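Local coordinates for molybdenum cofactor biosynthesis protein (Pyrococcus furiosus, PDB 1XI8) that probably acts as a molybdopterin molybdotransferase of the MoeA family, working in the biosynthesis of the molybdenum cofactor, at residues Gly44-Glu49 with Pro185-Pro190. Sequence-based numbering, arbitrary orientation.
Sequences GRVLAE and PVKVKP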
loop_
_atom_site.group_PDB
_atom_site.type_symbol
_atom_site.label_atom_id
_atom_site.label_comp_id
_atom_site.label_asym_id
_atom_site.label_seq_id
_atom_site.Cartn_x
_atom_site.Cartn_y
_atom_site.Cartn_z
ATOM N N GLY A 44 -9.972 0.479 1.548
ATOM C CA GLY A 44 -8.969 0.211 2.580
ATOM C C GLY A 44 -9.493 -0.209 3.938
ATOM O O GLY A 44 -8.725 -0.543 4.828
ATOM N N ARG A 45 -10.809 -0.189 4.101
ATOM C CA ARG A 45 -11.423 -0.622 5.341
ATOM C C ARG A 45 -11.574 -2.151 5.344
ATOM O O ARG A 45 -11.441 -2.796 4.305
ATOM C CB ARG A 45 -12.773 0.074 5.517
ATOM C CG ARG A 45 -12.700 1.606 5.444
ATOM C CD ARG A 45 -12.120 2.228 6.715
ATOM N NE ARG A 45 -12.825 1.772 7.915
ATOM C CZ ARG A 45 -13.948 2.312 8.396
ATOM N NH1 ARG A 45 -14.509 1.817 9.497
ATOM N NH2 ARG A 45 -14.518 3.340 7.779
ATOM N N VAL A 46 -11.838 -2.725 6.515
ATOM C CA VAL A 46 -11.913 -4.172 6.660
ATOM C C VAL A 46 -13.355 -4.686 6.712
ATOM O O VAL A 46 -14.100 -4.401 7.649
ATOM C CB VAL A 46 -11.165 -4.653 7.921
ATOM C CG1 VAL A 46 -11.264 -6.161 8.042
ATOM C CG2 VAL A 46 -9.717 -4.220 7.887
ATOM N N LEU A 47 -13.734 -5.443 5.689
ATOM C CA LEU A 47 -15.042 -6.072 5.597
ATOM C C LEU A 47 -15.360 -6.844 6.873
ATOM O O LEU A 47 -14.620 -7.742 7.258
ATOM C CB LEU A 47 -15.054 -7.019 4.399
ATOM C CG LEU A 47 -16.386 -7.506 3.848
ATOM C CD1 LEU A 47 -17.197 -6.345 3.339
ATOM C CD2 LEU A 47 -16.122 -8.499 2.742
ATOM N N ALA A 48 -16.474 -6.501 7.510
ATOM C CA ALA A 48 -16.841 -7.049 8.817
ATOM C C ALA A 48 -17.473 -8.436 8.770
ATOM O O ALA A 48 -17.591 -9.095 9.796
ATOM C CB ALA A 48 -17.775 -6.089 9.532
ATOM N N GLU A 49 -17.890 -8.886 7.597
ATOM C CA GLU A 49 -18.584 -10.154 7.514
ATOM C C GLU A 49 -18.549 -10.690 6.104
ATOM O O GLU A 49 -18.468 -9.917 5.149
ATOM C CB GLU A 49 -20.041 -10.005 7.968
ATOM C CG GLU A 49 -20.902 -9.171 7.045
ATOM C CD GLU A 49 -22.332 -9.019 7.540
ATOM O OE1 GLU A 49 -23.209 -8.695 6.719
ATOM O OE2 GLU A 49 -22.587 -9.228 8.751
ATOM N N PRO A 185 -20.706 -3.167 5.283
ATOM C CA PRO A 185 -20.403 -3.379 6.694
ATOM C C PRO A 185 -18.891 -3.492 6.914
ATOM O O PRO A 185 -18.269 -4.488 6.534
ATOM C CB PRO A 185 -21.107 -4.701 7.020
ATOM C CG PRO A 185 -21.216 -5.409 5.708
ATOM C CD PRO A 185 -21.320 -4.350 4.651
ATOM N N VAL A 186 -18.303 -2.464 7.512
ATOM C CA VAL A 186 -16.869 -2.469 7.812
ATOM C C VAL A 186 -16.636 -2.439 9.325
ATOM O O VAL A 186 -17.522 -2.061 10.092
ATOM C CB VAL A 186 -16.121 -1.293 7.109
ATOM C CG1 VAL A 186 -16.189 -1.455 5.606
ATOM C CG2 VAL A 186 -16.690 0.057 7.520
ATOM N N LYS A 187 -15.448 -2.851 9.750
ATOM C CA LYS A 187 -15.099 -2.816 11.169
ATOM C C LYS A 187 -14.851 -1.397 11.612
ATOM O O LYS A 187 -14.237 -0.621 10.884
ATOM C CB LYS A 187 -13.856 -3.642 11.424
ATOM C CG LYS A 187 -14.074 -5.111 11.238
ATOM C CD LYS A 187 -14.488 -5.787 12.535
ATOM C CE LYS A 187 -14.825 -7.251 12.291
ATOM N NZ LYS A 187 -14.637 -8.116 13.475
ATOM N N VAL A 188 -15.340 -1.053 12.798
ATOM C CA VAL A 188 -15.060 0.250 13.376
ATOM C C VAL A 188 -13.584 0.246 13.727
ATOM O O VAL A 188 -13.114 -0.665 14.418
ATOM C CB VAL A 188 -15.887 0.511 14.655
ATOM C CG1 VAL A 188 -15.587 1.896 15.202
ATOM C CG2 VAL A 188 -17.408 0.311 14.397
ATOM N N LYS A 189 -12.847 1.237 13.231
ATOM C CA LYS A 189 -11.410 1.291 13.453
ATOM C C LYS A 189 -11.092 1.231 14.951
ATOM O O LYS A 189 -11.691 1.964 15.734
ATOM C CB LYS A 189 -10.811 2.559 12.823
ATOM C CG LYS A 189 -10.798 2.582 11.281
ATOM C CD LYS A 189 -10.095 3.844 10.709
ATOM C CE LYS A 189 -9.682 3.638 9.260
ATOM N NZ LYS A 189 -9.213 4.864 8.553
ATOM N N PRO A 190 -10.175 0.327 15.365
ATOM C CA PRO A 190 -9.706 0.435 16.746
ATOM C C PRO A 190 -9.080 1.809 16.971
ATOM O O PRO A 190 -8.365 2.308 16.104
ATOM C CB PRO A 190 -8.652 -0.676 16.874
ATOM C CG PRO A 190 -8.430 -1.202 15.530
ATOM C CD PRO A 190 -9.560 -0.806 14.651
#
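R45 NH1 donates a hydrogen bond of 2.8 Å to K187 O, which lies close to the guanidinium plane, at its edge. The R45 chain, bent at chi2 and chi3 (-76° and -53°), turns its guanidinium toward K187 O and crosses V186 at about a right angle: CG2 of V186 lies over one guanidinium face, offset toward its rim, 3.4 Å from R45 NH1, while its CG1 packs against R45 CB. The K189 chain also runs across R45, bringing its CE to 3.8 Å from R45 CD and nearly as close to R45 NE, although both residues probably carry positive charge.

Beside this clasp the backbones pair. K187 N donates to V46 O at 2.9 Å, nearly along the C=O axis, and A48 N to P185 O, also at 2.9 Å and almost straight at the hydrogen (171°). Between these bonds the backbones of L47 and V186 come together as a non-hydrogen-bonded antiparallel pair, and the methyl of A48 lies near P185 O and V186 C. The K187 amine leaves the contact for salt bridges with E30 and E32 and a hydrogen bond to I31 O.

Loop 44-49 thus adds a single antiparallel beta bridge to strand 183-187, the partner of strand 34-38 in a two-stranded antiparallel sheet.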